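PDB 5LPE: kallikrein-10, which is a secreted, zymogen-like serine protease of the kallikrein subfamily that is inhibited by zinc and has a tumour-suppressor role in breast and prostate cancer. Local coordinates for residues W38-A43 and H94-L99. Numbering follows the deposited sequence.
With ZN (zinc ion), chain F.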
ATOM      1  N   TRP A  38      -0.237 -14.212  -2.060  1.00 25.68           N
ATOM      2  CA  TRP A  38       0.470 -13.085  -2.655  1.00 22.22           C
ATOM      3  C   TRP A  38       0.215 -11.782  -1.921  1.00 20.70           C
ATOM      4  O   TRP A  38      -0.926 -11.446  -1.596  1.00 17.76           O
ATOM      5  CB  TRP A  38       0.080 -12.896  -4.107  1.00 25.40           C
ATOM      6  CG  TRP A  38       0.621 -13.934  -4.992  1.00 27.59           C
ATOM      7  CD1 TRP A  38       0.002 -15.074  -5.381  1.00 26.75           C
ATOM      8  CD2 TRP A  38       1.908 -13.931  -5.625  1.00 29.05           C
ATOM      9  NE1 TRP A  38       0.815 -15.779  -6.229  1.00 32.45           N
ATOM     10  CE2 TRP A  38       1.996 -15.102  -6.387  1.00 27.48           C
ATOM     11  CE3 TRP A  38       2.990 -13.034  -5.630  1.00 27.28           C
ATOM     12  CZ2 TRP A  38       3.118 -15.412  -7.141  1.00 28.89           C
ATOM     13  CZ3 TRP A  38       4.102 -13.347  -6.368  1.00 20.42           C
ATOM     14  CH2 TRP A  38       4.161 -14.521  -7.119  1.00 23.73           C
ATOM     15  N   VAL A  39       1.294 -11.030  -1.707  1.00 21.68           N
ATOM     16  CA  VAL A  39       1.247  -9.721  -1.079  1.00 16.84           C
ATOM     17  C   VAL A  39       1.874  -8.726  -2.038  1.00 21.24           C
ATOM     18  O   VAL A  39       2.845  -9.049  -2.728  1.00 19.63           O
ATOM     19  CB  VAL A  39       1.965  -9.709   0.281  1.00 17.55           C
ATOM     20  CG1 VAL A  39       1.959  -8.303   0.880  1.00 22.63           C
ATOM     21  CG2 VAL A  39       1.309 -10.676   1.229  1.00 20.39           C
ATOM     22  N   LEU A  40       1.297  -7.533  -2.121  1.00 21.16           N
ATOM     23  CA  LEU A  40       1.821  -6.501  -2.991  1.00 17.88           C
ATOM     24  C   LEU A  40       2.271  -5.318  -2.158  1.00 20.97           C
ATOM     25  O   LEU A  40       1.589  -4.908  -1.212  1.00 23.64           O
ATOM     26  CB  LEU A  40       0.804  -6.038  -4.025  1.00 18.58           C
ATOM     27  CG  LEU A  40       1.318  -4.962  -4.999  1.00 15.98           C
ATOM     28  CD1 LEU A  40       1.556  -5.479  -6.387  1.00 18.07           C
ATOM     29  CD2 LEU A  40       0.288  -3.897  -5.081  1.00 20.90           C
ATOM     30  N   THR A  41       3.418  -4.767  -2.537  1.00 21.90           N
ATOM     31  CA  THR A  41       4.034  -3.670  -1.823  1.00 21.12           C
ATOM     32  C   THR A  41       4.915  -2.894  -2.796  1.00 22.17           C
ATOM     33  O   THR A  41       5.054  -3.255  -3.968  1.00 21.16           O
ATOM     34  CB  THR A  41       4.831  -4.196  -0.623  1.00 23.43           C
ATOM     35  OG1 THR A  41       5.414  -3.100   0.091  1.00 25.21           O
ATOM     36  CG2 THR A  41       5.919  -5.153  -1.076  1.00 19.75           C
ATOM     37  N   ALA A  42       5.528  -1.829  -2.291  1.00 23.23           N
ATOM     38  CA  ALA A  42       6.408  -1.016  -3.111  1.00 23.04           C
ATOM     39  C   ALA A  42       7.709  -1.758  -3.373  1.00 23.63           C
ATOM     40  O   ALA A  42       8.265  -2.395  -2.478  1.00 23.74           O
ATOM     41  CB  ALA A  42       6.681   0.320  -2.426  1.00 22.49           C
ATOM     42  N   ALA A  43       8.196  -1.671  -4.614  1.00 23.46           N
ATOM     43  CA  ALA A  43       9.481  -2.278  -4.949  1.00 24.76           C
ATOM     44  C   ALA A  43      10.615  -1.760  -4.066  1.00 30.27           C
ATOM     45  O   ALA A  43      11.527  -2.527  -3.731  1.00 25.24           O
ATOM     46  CB  ALA A  43       9.809  -2.043  -6.419  1.00 23.88           C
ATOM     47  N   HIS A  94       7.620   3.199 -10.996  1.00 34.56           N
ATOM     48  CA  HIS A  94       7.054   1.849 -11.094  1.00 31.62           C
ATOM     49  C   HIS A  94       7.401   0.996  -9.874  1.00 33.05           C
ATOM     50  O   HIS A  94       7.690  -0.196 -10.006  1.00 26.13           O
ATOM     51  CB  HIS A  94       7.507   1.108 -12.363  1.00 34.15           C
ATOM     52  CG  HIS A  94       7.004   1.687 -13.651  1.00 35.58           C
ATOM     53  ND1 HIS A  94       5.663   1.833 -13.934  1.00 37.59           N
ATOM     54  CD2 HIS A  94       7.671   2.118 -14.750  1.00 30.99           C
ATOM     55  CE1 HIS A  94       5.525   2.345 -15.146  1.00 38.91           C
ATOM     56  NE2 HIS A  94       6.730   2.529 -15.660  1.00 41.03           N
ATOM     57  N   ASP A  95       7.353   1.562  -8.662  1.00 31.79           N
ATOM     58  CA  ASP A  95       7.814   0.746  -7.541  1.00 31.03           C
ATOM     59  C   ASP A  95       6.617  -0.044  -7.041  1.00 27.20           C
ATOM     60  O   ASP A  95       5.795   0.443  -6.267  1.00 25.97           O
ATOM     61  CB  ASP A  95       8.494   1.553  -6.433  1.00 32.97           C
ATOM     62  CG  ASP A  95       7.669   2.701  -5.923  1.00 36.89           C
ATOM     63  OD1 ASP A  95       6.686   3.082  -6.599  1.00 45.46           O
ATOM     64  OD2 ASP A  95       8.034   3.236  -4.845  1.00 31.95           O
ATOM     65  N   LEU A  96       6.616  -1.312  -7.431  1.00 30.54           N
ATOM     66  CA  LEU A  96       5.627  -2.329  -7.134  1.00 26.74           C
ATOM     67  C   LEU A  96       6.403  -3.623  -7.017  1.00 24.37           C
ATOM     68  O   LEU A  96       7.311  -3.878  -7.807  1.00 28.06           O
ATOM     69  CB  LEU A  96       4.587  -2.451  -8.246  1.00 24.65           C
ATOM     70  CG  LEU A  96       3.157  -2.102  -7.871  1.00 25.24           C
ATOM     71  CD1 LEU A  96       3.136  -0.754  -7.207  1.00 24.10           C
ATOM     72  CD2 LEU A  96       2.306  -2.132  -9.120  1.00 19.62           C
ATOM     73  N   MET A  97       6.061  -4.428  -6.031  1.00 22.48           N
ATOM     74  CA  MET A  97       6.745  -5.697  -5.853  1.00 20.63           C
ATOM     75  C   MET A  97       5.704  -6.685  -5.354  1.00 23.97           C
ATOM     76  O   MET A  97       4.896  -6.353  -4.476  1.00 17.71           O
ATOM     77  CB  MET A  97       7.912  -5.543  -4.871  1.00 18.90           C
ATOM     78  CG  MET A  97       8.703  -6.780  -4.604  1.00 23.95           C
ATOM     79  SD  MET A  97      10.042  -6.527  -3.398  1.00 28.18           S
ATOM     80  CE  MET A  97       9.178  -5.821  -2.009  1.00 26.74           C
ATOM     81  N   LEU A  98       5.696  -7.876  -5.938  1.00 21.46           N
ATOM     82  CA  LEU A  98       4.794  -8.928  -5.506  1.00 20.03           C
ATOM     83  C   LEU A  98       5.592  -9.913  -4.666  1.00 22.53           C
ATOM     84  O   LEU A  98       6.628 -10.425  -5.110  1.00 24.72           O
ATOM     85  CB  LEU A  98       4.099  -9.593  -6.698  1.00 20.46           C
ATOM     86  CG  LEU A  98       2.913  -8.721  -7.137  1.00 18.94           C
ATOM     87  CD1 LEU A  98       2.455  -8.993  -8.547  1.00 19.25           C
ATOM     88  CD2 LEU A  98       1.751  -8.878  -6.152  1.00 20.21           C
ATOM     89  N   LEU A  99       5.140 -10.120  -3.434  1.00 23.04           N
ATOM     90  CA  LEU A  99       5.749 -11.058  -2.503  1.00 22.68           C
ATOM     91  C   LEU A  99       4.916 -12.331  -2.470  1.00 25.00           C
ATOM     92  O   LEU A  99       3.707 -12.280  -2.214  1.00 24.76           O
ATOM     93  CB  LEU A  99       5.843 -10.445  -1.107  1.00 19.88           C
ATOM     94  CG  LEU A  99       6.882  -9.329  -0.995  1.00 22.99           C
ATOM     95  CD1 LEU A  99       7.394  -9.213   0.415  1.00 20.24           C
ATOM     96  CD2 LEU A  99       8.046  -9.549  -1.946  1.00 25.99           C
TER
HETATM   97 ZN    ZN F 304       9.624   3.810  -3.667  1.00 46.36          ZN
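The strand pair that leads to the catalytic centre of a trypsin-like protease joins Val39 and Thr41 to Leu99 and Met97. Val39 N donates a hydrogen bond to Leu99 O at 2.8 Å, and Leu99 N donates one to Val39 O. Thr41 N donates to Met97 O, and Met97 N donates to Thr41 O, where Met97 N is tilted 20° from the carbonyl plane. Leu40 and Leu98 form the non-hydrogen-bonded pair between them. Their side chains cross obliquely, with CD1 of Leu40 against CD2 of Leu98, and helix 224-230 packs on both. On the face of Val39 and Leu99, the side chains of Thr41 and Met97 lie side by side. Met97 bends at its last torsion (chi3 54°), which brings CE to 3.5 Å from Thr41 CG2. The strands belong to the N-terminal six-stranded barrel of the chymotrypsin fold. At the start of strand 38-41, the Trp38 ring crosses Leu98 at about a right angle, with CZ3 3.8 Å from Leu98 CB. The Trp38 side chain also touches Val230 of helix 224-230. An alanine here would probably open a gap beside Leu98 and Val230. At the other end, Ala43 CB lies 3.8 Å from Asp95 CB. Asp95, probably the aspartate of the charge relay, binds zinc through OD2 at 2.1 Å. His44 and Asp92 supply the other ligands, and Ser202 OG hydrogen-bonds the same OD2.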